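Local coordinates for protein NAD-dependent aldehyde dehydrogenase (Burkholderia multivorans, PDB 5UJU) that probably oxidises aldehydes to the corresponding carboxylic acids, using NAD+ as the hydride acceptor, at residues Asp89-Pro93 / Ile244-Ala248; Ile178-Trp184 / Ala195-Tyr200; Leu284-Pro288 / Leu305-Gln311; Val321-Ile326 / Ala353-Val359. One frame throughout, in Å; residues are numbered along the deposited sequence.

Interaction 1: residues Asp89-Pro93 / Ile244-Ala248; sequences DIRYP and ILPLA. With EDO (1,2-ethanediol), chain E.
Y92 lays its phenol ring against I244, L245 and A248, where the chain enters helix 245-260 of the αβ nucleotide-binding region of the aldehyde dehydrogenase fold. It is a worked example of an aromatic side chain docking on the first turn of a helix. The methyl CG2 of I244 sits over one ring face, 3.5 Å from the ring centroid and only 17° off its normal, a clear CH-pi contact. It is displaced toward the hydroxyl-bearing end, so its closest ring atom is Y92 CZ. A248 CB, one turn further on, comes obliquely to Y92 CE1 at 3.7 Å. Y92 holds CG beside its own backbone N (chi1 -52°), and from there the ring runs past the I244 side chain in the opposite direction until its hydroxyl reaches the helix start. There Y92 OH packs 3.3 Å from L245 CB, while L245 N, though close, is poorly aligned for a bond to that oxygen. A smaller apolar contact extends the patch: the CD1 methyl of I90 meets L245 CD2 at 3.7 Å, the two side chains crossing at about a right angle.

The second shell explains why the hydroxyl lies so near the helix start without bonding to it. E80 takes the hydrogen bond of Y92 OH on OE1, and its OE2 accepts from the backbone N of both I244 and L245. One carboxylate thus joins the tyrosine to the helix start. At the solvent-exposed end of the segment, O2 of a 1,2-ethanediol molecule donates a hydrogen bond to D89 OD2.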
# COMPACT_ATOMS: atom_id res chain seq x y z
N ASP A 89 -2.28 38.68 -13.08
CA ASP A 89 -2.82 39.37 -11.92
C ASP A 89 -4.03 38.63 -11.33
O ASP A 89 -5.09 39.21 -11.09
CB ASP A 89 -3.20 40.81 -12.27
CG ASP A 89 -2.02 41.61 -12.75
OD1 ASP A 89 -0.97 41.56 -12.08
OD2 ASP A 89 -2.15 42.29 -13.78
N ILE A 90 -3.86 37.34 -11.13
CA ILE A 90 -4.89 36.52 -10.50
C ILE A 90 -4.62 36.45 -9.00
O ILE A 90 -3.46 36.31 -8.59
CB ILE A 90 -4.93 35.11 -11.09
CG1 ILE A 90 -5.12 35.15 -12.61
CG2 ILE A 90 -6.02 34.30 -10.41
CD1 ILE A 90 -4.74 33.85 -13.26
N ARG A 91 -5.67 36.57 -8.19
CA ARG A 91 -5.55 36.36 -6.75
C ARG A 91 -6.56 35.32 -6.31
O ARG A 91 -7.58 35.09 -6.97
CB ARG A 91 -5.74 37.67 -5.98
CG ARG A 91 -4.75 38.77 -6.39
CD ARG A 91 -3.33 38.51 -5.89
NE ARG A 91 -3.23 38.85 -4.47
CZ ARG A 91 -2.10 38.86 -3.76
NH1 ARG A 91 -0.93 38.54 -4.32
NH2 ARG A 91 -2.15 39.20 -2.48
N TYR A 92 -6.26 34.67 -5.19
CA TYR A 92 -7.11 33.65 -4.58
C TYR A 92 -7.38 33.99 -3.12
O TYR A 92 -6.54 34.62 -2.47
CB TYR A 92 -6.45 32.27 -4.69
CG TYR A 92 -6.03 31.96 -6.10
CD1 TYR A 92 -6.91 31.36 -6.99
CD2 TYR A 92 -4.74 32.29 -6.56
CE1 TYR A 92 -6.54 31.10 -8.29
CE2 TYR A 92 -4.36 32.04 -7.87
CZ TYR A 92 -5.26 31.43 -8.72
OH TYR A 92 -4.89 31.17 -10.02
N PRO A 93 -8.53 33.59 -2.58
CA PRO A 93 -8.78 33.84 -1.15
C PRO A 93 -7.79 33.07 -0.30
O PRO A 93 -7.60 31.86 -0.49
CB PRO A 93 -10.22 33.35 -0.95
CG PRO A 93 -10.46 32.36 -2.05
CD PRO A 93 -9.62 32.84 -3.22
N ILE A 244 -1.45 27.67 -10.06
CA ILE A 244 -2.64 27.52 -9.22
C ILE A 244 -3.91 27.41 -10.05
O ILE A 244 -4.75 26.54 -9.82
CB ILE A 244 -2.75 28.69 -8.22
CG1 ILE A 244 -1.52 28.74 -7.30
CG2 ILE A 244 -4.05 28.57 -7.39
CD1 ILE A 244 -1.35 30.10 -6.62
N LEU A 245 -4.07 28.30 -11.03
CA LEU A 245 -5.33 28.45 -11.74
C LEU A 245 -5.90 27.14 -12.27
O LEU A 245 -7.11 26.92 -12.10
CB LEU A 245 -5.18 29.46 -12.88
CG LEU A 245 -6.52 29.84 -13.55
CD1 LEU A 245 -7.50 30.39 -12.50
CD2 LEU A 245 -6.37 30.83 -14.70
N PRO A 246 -5.12 26.24 -12.91
CA PRO A 246 -5.72 24.98 -13.38
C PRO A 246 -6.36 24.17 -12.27
O PRO A 246 -7.40 23.54 -12.50
CB PRO A 246 -4.54 24.24 -14.04
CG PRO A 246 -3.60 25.31 -14.43
CD PRO A 246 -3.72 26.37 -13.36
N LEU A 247 -5.75 24.13 -11.08
CA LEU A 247 -6.36 23.39 -9.98
C LEU A 247 -7.44 24.19 -9.27
O LEU A 247 -8.35 23.59 -8.69
CB LEU A 247 -5.29 22.94 -8.99
CG LEU A 247 -4.44 21.81 -9.60
CD1 LEU A 247 -3.18 21.60 -8.78
CD2 LEU A 247 -5.25 20.51 -9.72
N ALA A 248 -7.37 25.52 -9.30
CA ALA A 248 -8.46 26.33 -8.74
C ALA A 248 -9.74 26.12 -9.52
O ALA A 248 -10.82 25.94 -8.93
CB ALA A 248 -8.08 27.81 -8.73
C1 EDO E . -6.04 41.78 -16.42
O1 EDO E . -5.21 41.60 -17.57
C2 EDO E . -5.32 42.72 -15.47
O2 EDO E . -3.91 42.46 -15.56

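Interaction 2: residues Ile178-Trp184 / Ala195-Tyr200; sequences IPADAHW and AMQKRY. With EDO (1,2-ethanediol), chain I.
W184, Y200 and K198 have the most surface buried in this pairing, an antiparallel β-hairpin formed by strands 181-188 and 191-211, of the kind that serves as the oligomerisation arm of aldehyde dehydrogenases. Their side chains stand on the same side of the hairpin as A182 and M196. The W184 indole receives the ammonium of K198 over one face: NZ lies 3.7 Å from the centroid of the five-membered ring, 18° off the normal, a cation-pi contact shifted toward the CG-CD1 side of the ring. K198 gets there by bending at chi2 (-63°) and chi4, which folds its chain back over W184. A 1,2-ethanediol carbon, C2, covers the six-membered part of that same face. M196 runs alongside W184, with M196 CG 4.0 Å from W184 CE3. The M196 sulfur adds an oblique Met-aromatic contact. The Y200 ring presents its edge to A182 CB, CE2 being 4.0 Å away, while P179 CG packs on CD2. Beneath the side chains, paired backbone bonds tie A182 to K198 and W184 to M196; in the latter pair M196 N reaches W184 O at 2.7 Å. Y200 N adds a nearly straight bond to A180 O (3.0 Å).

The polar ends look outward to the second subunit. K198 NZ forms a salt bridge with D530 of that subunit and bonds its S529 OG, Y200 OH bonds S529 O there, and Y33 of the same subunit meets W184 nearly perpendicularly. Within the chain, strand 191-211 is flanked on its other edge by strand 554-562, through A195 with V563, Q197 with V561 and R199 with S559.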
# COMPACT_ATOMS: atom_id res chain seq x y z
N ILE A 178 -15.75 -6.03 -2.07
CA ILE A 178 -16.00 -6.12 -0.64
C ILE A 178 -17.52 -6.18 -0.44
O ILE A 178 -18.21 -5.21 -0.76
CB ILE A 178 -15.39 -4.93 0.11
CG1 ILE A 178 -13.87 -4.92 -0.08
CG2 ILE A 178 -15.77 -4.95 1.59
CD1 ILE A 178 -13.24 -3.59 0.23
N PRO A 179 -18.07 -7.29 0.07
CA PRO A 179 -19.52 -7.37 0.25
C PRO A 179 -19.99 -6.42 1.34
O PRO A 179 -19.27 -6.11 2.29
CB PRO A 179 -19.75 -8.83 0.65
CG PRO A 179 -18.50 -9.18 1.40
CD PRO A 179 -17.38 -8.46 0.63
N ALA A 180 -21.23 -5.94 1.19
CA ALA A 180 -21.82 -5.14 2.25
C ALA A 180 -22.09 -5.98 3.49
O ALA A 180 -22.05 -5.47 4.61
CB ALA A 180 -23.13 -4.50 1.76
N ASP A 181 -22.38 -7.26 3.30
CA ASP A 181 -22.62 -8.16 4.42
C ASP A 181 -22.39 -9.59 3.94
O ASP A 181 -22.25 -9.85 2.75
CB ASP A 181 -24.03 -7.98 4.98
CG ASP A 181 -25.07 -7.88 3.89
OD1 ASP A 181 -25.33 -8.91 3.22
OD2 ASP A 181 -25.59 -6.77 3.68
N ALA A 182 -22.36 -10.51 4.90
CA ALA A 182 -22.17 -11.91 4.59
C ALA A 182 -22.87 -12.74 5.67
O ALA A 182 -22.88 -12.35 6.84
CB ALA A 182 -20.68 -12.27 4.51
N HIS A 183 -23.44 -13.86 5.26
CA HIS A 183 -23.97 -14.85 6.19
C HIS A 183 -22.88 -15.89 6.44
O HIS A 183 -22.53 -16.66 5.55
CB HIS A 183 -25.24 -15.51 5.66
CG HIS A 183 -25.83 -16.49 6.62
ND1 HIS A 183 -26.68 -16.12 7.64
CD2 HIS A 183 -25.69 -17.84 6.72
CE1 HIS A 183 -27.05 -17.20 8.32
NE2 HIS A 183 -26.46 -18.25 7.78
N TRP A 184 -22.37 -15.92 7.67
CA TRP A 184 -21.27 -16.79 8.06
C TRP A 184 -21.87 -17.91 8.90
O TRP A 184 -22.34 -17.66 10.02
CB TRP A 184 -20.24 -15.99 8.85
CG TRP A 184 -18.99 -16.73 9.18
CD1 TRP A 184 -17.84 -16.77 8.44
CD2 TRP A 184 -18.74 -17.51 10.35
NE1 TRP A 184 -16.89 -17.54 9.07
CE2 TRP A 184 -17.41 -18.00 10.25
CE3 TRP A 184 -19.49 -17.85 11.48
CZ2 TRP A 184 -16.83 -18.83 11.22
CZ3 TRP A 184 -18.92 -18.67 12.45
CH2 TRP A 184 -17.60 -19.14 12.31
N ALA A 195 -23.91 -19.46 13.51
CA ALA A 195 -24.40 -18.63 12.43
C ALA A 195 -24.30 -17.18 12.86
O ALA A 195 -24.83 -16.80 13.91
CB ALA A 195 -25.84 -19.00 12.06
N MET A 196 -23.62 -16.37 12.06
CA MET A 196 -23.46 -14.96 12.34
C MET A 196 -23.70 -14.17 11.07
O MET A 196 -23.44 -14.65 9.96
CB MET A 196 -22.07 -14.64 12.89
CG MET A 196 -21.63 -15.54 14.02
SD MET A 196 -20.16 -14.87 14.82
CE MET A 196 -20.90 -13.56 15.78
N GLN A 197 -24.17 -12.95 11.23
CA GLN A 197 -24.19 -12.01 10.12
C GLN A 197 -23.02 -11.05 10.26
O GLN A 197 -22.84 -10.43 11.31
CB GLN A 197 -25.50 -11.22 10.05
CG GLN A 197 -25.65 -10.59 8.69
CD GLN A 197 -26.74 -9.56 8.64
OE1 GLN A 197 -27.13 -9.01 9.66
NE2 GLN A 197 -27.24 -9.30 7.44
N LYS A 198 -22.22 -10.96 9.20
CA LYS A 198 -21.12 -10.02 9.14
C LYS A 198 -21.59 -8.80 8.37
O LYS A 198 -22.35 -8.91 7.41
CB LYS A 198 -19.89 -10.64 8.46
CG LYS A 198 -19.51 -12.04 8.94
CD LYS A 198 -19.11 -12.03 10.41
CE LYS A 198 -18.67 -13.41 10.91
NZ LYS A 198 -17.32 -13.79 10.40
N ARG A 199 -21.12 -7.63 8.79
CA ARG A 199 -21.39 -6.39 8.09
C ARG A 199 -20.06 -5.69 7.87
O ARG A 199 -19.22 -5.67 8.76
CB ARG A 199 -22.38 -5.52 8.91
CG ARG A 199 -22.56 -4.07 8.46
CD ARG A 199 -23.58 -3.38 9.38
NE ARG A 199 -23.59 -1.92 9.27
CZ ARG A 199 -24.32 -1.13 10.06
NH1 ARG A 199 -25.09 -1.65 11.01
NH2 ARG A 199 -24.28 0.19 9.89
N TYR A 200 -19.86 -5.15 6.68
CA TYR A 200 -18.59 -4.51 6.33
C TYR A 200 -18.87 -3.08 5.90
O TYR A 200 -19.59 -2.85 4.93
CB TYR A 200 -17.86 -5.29 5.23
CG TYR A 200 -17.67 -6.76 5.59
CD1 TYR A 200 -16.60 -7.17 6.37
CD2 TYR A 200 -18.57 -7.72 5.15
CE1 TYR A 200 -16.43 -8.50 6.71
CE2 TYR A 200 -18.41 -9.06 5.48
CZ TYR A 200 -17.33 -9.44 6.26
OH TYR A 200 -17.16 -10.76 6.60
C1 EDO I . -15.98 -16.49 14.46
O1 EDO I . -14.64 -15.99 14.50
C2 EDO I . -16.74 -15.85 13.30
O2 EDO I . -16.48 -14.45 13.23

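Interaction 3: residues Leu284-Pro288 / Leu305-Gln311; sequences LALRP and LERHAHQ
Two helix ends, at A285 and at H308, meet beside strand 290-296 of the αβ nucleotide-binding region; helix 299-308 is the connection of a β-α-β unit whose strands, 290-296 and 313-317, are parallel. The apolar part is small and tight. A285 CB touches L305 CD2 at 3.5 Å, closer than usual for two methyl carbons. L286 extends its CD2 methyl onto the end of the other helix, 3.4 Å from the carbonyl oxygen of H308 and 4.2 Å from A309 CB. A309 then centres an inverse gamma turn that redirects the chain and brings Q311 back toward the first helix. Bent at chi2 (-69°), Q311 directs its NE2 to A285 O, 2.8 Å away, with the acceptor close to the amide plane. Its OE1 receives a water that also donates to L286 O.

One amide, from the loop after helix 299-308, thus ties that loop to the end of helix 278-285, and its NE2 also donates to I290 O on strand 290-296. With NE2 donating to carbonyls and OE1 accepting from water, the orientation of the amide is defined by its partners, and the carbonyl of A285, at the end of its helix, is satisfied.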
# COMPACT_ATOMS: atom_id res chain seq x y z
N LEU A 284 1.85 21.61 7.48
CA LEU A 284 0.61 20.97 7.04
C LEU A 284 0.79 19.46 6.86
O LEU A 284 -0.04 18.67 7.30
CB LEU A 284 0.14 21.62 5.74
CG LEU A 284 -1.09 21.04 5.07
CD1 LEU A 284 -2.27 21.03 6.07
CD2 LEU A 284 -1.45 21.85 3.85
N ALA A 285 1.90 19.05 6.22
CA ALA A 285 2.11 17.64 5.94
C ALA A 285 2.23 16.81 7.21
O ALA A 285 1.96 15.60 7.17
CB ALA A 285 3.36 17.45 5.08
N LEU A 286 2.62 17.42 8.33
CA LEU A 286 2.77 16.70 9.59
C LEU A 286 1.51 16.72 10.47
O LEU A 286 1.52 16.12 11.54
CB LEU A 286 3.95 17.29 10.39
CG LEU A 286 5.34 17.20 9.74
CD1 LEU A 286 6.45 17.55 10.72
CD2 LEU A 286 5.58 15.82 9.18
N ARG A 287 0.43 17.39 10.05
CA ARG A 287 -0.76 17.45 10.91
C ARG A 287 -1.37 16.06 11.07
O ARG A 287 -1.46 15.30 10.10
CB ARG A 287 -1.82 18.40 10.35
CG ARG A 287 -1.48 19.87 10.48
CD ARG A 287 -1.65 20.31 11.92
NE ARG A 287 -3.07 20.27 12.34
CZ ARG A 287 -3.90 21.31 12.28
NH1 ARG A 287 -3.46 22.48 11.83
NH2 ARG A 287 -5.17 21.19 12.68
N PRO A 288 -1.82 15.70 12.28
CA PRO A 288 -2.40 14.36 12.47
C PRO A 288 -3.63 14.13 11.62
O PRO A 288 -3.94 12.96 11.33
CB PRO A 288 -2.72 14.31 13.97
CG PRO A 288 -2.57 15.70 14.47
CD PRO A 288 -1.61 16.40 13.55
N LEU A 305 8.89 14.00 2.78
CA LEU A 305 7.52 13.59 3.12
C LEU A 305 7.44 12.11 3.46
O LEU A 305 6.76 11.72 4.41
CB LEU A 305 6.58 13.92 1.96
CG LEU A 305 6.37 15.39 1.67
CD1 LEU A 305 5.79 15.55 0.30
CD2 LEU A 305 5.41 15.98 2.69
N GLU A 306 8.08 11.26 2.66
CA GLU A 306 8.04 9.83 2.91
C GLU A 306 8.60 9.50 4.29
O GLU A 306 8.08 8.61 4.99
CB GLU A 306 8.84 9.07 1.85
CG GLU A 306 8.32 9.24 0.43
CD GLU A 306 9.33 8.74 -0.58
OE1 GLU A 306 10.34 8.16 -0.14
OE2 GLU A 306 9.13 8.94 -1.79
N ARG A 307 9.63 10.22 4.71
CA ARG A 307 10.31 9.90 5.96
C ARG A 307 9.67 10.57 7.17
O ARG A 307 9.69 10.00 8.27
CB ARG A 307 11.78 10.31 5.86
CG ARG A 307 12.53 9.49 4.83
CD ARG A 307 13.91 10.05 4.55
NE ARG A 307 14.60 9.25 3.55
CZ ARG A 307 15.69 8.53 3.78
NH1 ARG A 307 16.23 8.52 5.00
NH2 ARG A 307 16.24 7.83 2.80
N HIS A 308 9.10 11.76 7.01
CA HIS A 308 8.70 12.54 8.17
C HIS A 308 7.20 12.61 8.42
O HIS A 308 6.80 12.72 9.57
CB HIS A 308 9.29 13.95 8.07
CG HIS A 308 10.78 13.94 8.13
ND1 HIS A 308 11.57 13.94 7.00
CD2 HIS A 308 11.62 13.81 9.18
CE1 HIS A 308 12.84 13.88 7.36
NE2 HIS A 308 12.90 13.78 8.68
N ALA A 309 6.38 12.52 7.38
CA ALA A 309 4.92 12.47 7.55
C ALA A 309 4.52 11.03 7.84
O ALA A 309 3.86 10.35 7.06
CB ALA A 309 4.22 13.02 6.32
N HIS A 310 4.97 10.55 9.01
CA HIS A 310 4.79 9.14 9.35
C HIS A 310 3.33 8.81 9.62
O HIS A 310 2.99 7.62 9.67
CB HIS A 310 5.67 8.77 10.55
CG HIS A 310 5.49 9.66 11.74
ND1 HIS A 310 4.34 9.65 12.50
CD2 HIS A 310 6.31 10.58 12.31
CE1 HIS A 310 4.45 10.54 13.48
NE2 HIS A 310 5.64 11.11 13.38
N GLN A 311 2.48 9.82 9.85
CA GLN A 311 1.07 9.58 10.10
C GLN A 311 0.26 9.41 8.82
O GLN A 311 -0.92 9.08 8.89
CB GLN A 311 0.49 10.73 10.95
CG GLN A 311 -0.05 11.90 10.14
CD GLN A 311 1.02 12.72 9.43
OE1 GLN A 311 2.23 12.59 9.69
NE2 GLN A 311 0.58 13.54 8.49
O HOH W 1 2.98 13.87 12.04

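Interaction 4: residues Val321-Ile326 / Ala353-Val359; sequences VNQIVI and APQNIYV
With CG set beside its own backbone N (chi1 -57°), Y358 swings its ring across toward Q323 and V325, and a similar torsion in I326 (chi1 -59°), followed by an extended chi2, carries CD1 to I357. These side chains clothe the two faces of a parallel strand pair, 323-326 with 356-359, at the heart of the seven-stranded sheet of the catalytic domain, the strands being joined in a β-α-β unit through helix 332-344. The Y358 ring crosses obliquely, with CE2 3.7 Å from the aliphatic CG of Q323 and CD2 near V325 CG2. On the other face, I324 CD1 lies 3.6 Å from P354 CB, side by side with the proline. The backbone bonds alternate across the pair as I324 N to N356 O, Y358 N to I324 O (2.7 Å) and I326 N to Y358 O.

At the strand entrance the register shifts by a residue at Q355, and N322 O accepts from both Q355 N and N356 N, the latter bond lying in the carbonyl plane at 3.1 Å. The N322 side chain locks this end: its ND2 donates to A353 O (3.0 Å) and to C351 O, while OD1 accepts from L486 N and T487 N. A bound sodium ion, held at G348 and G458, lies about 4 Å from the A353 side chain. Helix 469-483 covers Q323 and Y358. On the isoleucine face, under helices 332-344 and 373-388, I326 CD1 lies 3.6 Å from I357 CG2.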
# COMPACT_ATOMS: atom_id res chain seq x y z
N VAL A 321 16.64 10.10 -13.95
CA VAL A 321 17.52 10.27 -15.10
C VAL A 321 16.96 9.41 -16.22
O VAL A 321 17.08 8.18 -16.19
CB VAL A 321 18.97 9.88 -14.77
CG1 VAL A 321 19.86 10.00 -16.03
CG2 VAL A 321 19.50 10.76 -13.64
N ASN A 322 16.32 10.04 -17.20
CA ASN A 322 15.78 9.32 -18.34
C ASN A 322 16.86 9.15 -19.41
O ASN A 322 17.61 10.09 -19.71
CB ASN A 322 14.57 10.05 -18.92
CG ASN A 322 13.43 10.15 -17.91
OD1 ASN A 322 13.18 9.21 -17.16
ND2 ASN A 322 12.77 11.29 -17.87
N GLN A 323 16.92 7.96 -19.99
CA GLN A 323 18.09 7.50 -20.72
C GLN A 323 17.68 6.87 -22.05
O GLN A 323 16.61 6.28 -22.16
CB GLN A 323 18.87 6.47 -19.89
CG GLN A 323 19.58 7.07 -18.69
CD GLN A 323 20.09 6.01 -17.72
OE1 GLN A 323 19.33 5.16 -17.25
NE2 GLN A 323 21.38 6.05 -17.44
N ILE A 324 18.55 7.04 -23.06
CA ILE A 324 18.42 6.36 -24.34
C ILE A 324 19.70 5.59 -24.60
O ILE A 324 20.80 6.15 -24.47
CB ILE A 324 18.16 7.34 -25.50
CG1 ILE A 324 16.89 8.17 -25.28
CG2 ILE A 324 18.02 6.59 -26.81
CD1 ILE A 324 16.65 9.18 -26.40
N VAL A 325 19.57 4.32 -24.98
CA VAL A 325 20.70 3.49 -25.37
C VAL A 325 20.61 3.27 -26.87
O VAL A 325 19.63 2.68 -27.36
CB VAL A 325 20.72 2.14 -24.62
CG1 VAL A 325 21.79 1.23 -25.22
CG2 VAL A 325 21.00 2.35 -23.12
N ILE A 326 21.61 3.75 -27.61
CA ILE A 326 21.65 3.59 -29.06
C ILE A 326 22.69 2.53 -29.40
O ILE A 326 23.90 2.73 -29.19
CB ILE A 326 21.94 4.91 -29.80
CG1 ILE A 326 20.87 5.95 -29.47
CG2 ILE A 326 21.98 4.64 -31.29
CD1 ILE A 326 21.00 7.26 -30.25
N ALA A 353 10.96 13.07 -20.42
CA ALA A 353 11.83 13.44 -21.52
C ALA A 353 13.23 12.86 -21.33
O ALA A 353 13.75 12.84 -20.21
CB ALA A 353 11.93 14.95 -21.64
N PRO A 354 13.88 12.41 -22.41
CA PRO A 354 15.23 11.84 -22.26
C PRO A 354 16.27 12.90 -21.94
O PRO A 354 16.22 14.03 -22.42
CB PRO A 354 15.50 11.21 -23.63
CG PRO A 354 14.68 12.03 -24.59
CD PRO A 354 13.43 12.43 -23.81
N GLN A 355 17.25 12.51 -21.13
CA GLN A 355 18.39 13.37 -20.86
C GLN A 355 19.71 12.79 -21.36
O GLN A 355 20.51 13.51 -21.97
CB GLN A 355 18.50 13.66 -19.36
CG GLN A 355 19.72 14.51 -19.01
CD GLN A 355 19.89 14.71 -17.51
OE1 GLN A 355 19.20 15.51 -16.90
NE2 GLN A 355 20.82 13.98 -16.92
N ASN A 356 19.96 11.51 -21.11
CA ASN A 356 21.24 10.87 -21.42
C ASN A 356 21.07 9.95 -22.63
O ASN A 356 20.17 9.11 -22.65
CB ASN A 356 21.76 10.09 -20.22
CG ASN A 356 22.07 10.99 -19.02
OD1 ASN A 356 21.95 12.21 -19.08
ND2 ASN A 356 22.47 10.37 -17.92
N ILE A 357 21.94 10.11 -23.62
CA ILE A 357 21.89 9.34 -24.85
C ILE A 357 23.24 8.64 -25.01
O ILE A 357 24.25 9.28 -25.32
CB ILE A 357 21.57 10.23 -26.06
CG1 ILE A 357 20.25 10.98 -25.81
CG2 ILE A 357 21.48 9.41 -27.34
CD1 ILE A 357 19.92 12.03 -26.85
N TYR A 358 23.27 7.32 -24.77
CA TYR A 358 24.52 6.56 -24.79
C TYR A 358 24.76 5.98 -26.18
O TYR A 358 23.88 5.32 -26.74
CB TYR A 358 24.49 5.43 -23.75
CG TYR A 358 24.23 5.90 -22.34
CD1 TYR A 358 25.21 6.58 -21.61
CD2 TYR A 358 22.99 5.68 -21.74
CE1 TYR A 358 24.96 7.01 -20.31
CE2 TYR A 358 22.74 6.10 -20.44
CZ TYR A 358 23.71 6.76 -19.74
OH TYR A 358 23.43 7.18 -18.46
N VAL A 359 25.95 6.23 -26.72
CA VAL A 359 26.35 5.76 -28.04
C VAL A 359 27.76 5.17 -27.94
O VAL A 359 28.63 5.78 -27.30
CB VAL A 359 26.30 6.91 -29.07
CG1 VAL A 359 26.60 6.41 -30.50
CG2 VAL A 359 24.94 7.66 -29.02

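The four contacts follow a simple principle: one chain uses the same few devices, helix docking and strand pairing, in regions far apart. Along the sequence, interaction 2 falls between the two segments of interaction 1, and interactions 3 and 4 follow in turn. Interactions 1 and 3 lie at helix ends of the same nucleotide-binding region, their centres about 26 Å apart. Interaction 2 stands out on the hairpin arm, about 54 Å from interaction 4 between centres, on opposite sides of the chain's centre. Strand 191-211 links the arm to the sheet containing 290-296, beside which interaction 3 lies. Interaction 4 belongs to the other seven-stranded sheet. Interactions 2 and 3 touch the second subunit, interactions 1 and 4 do not.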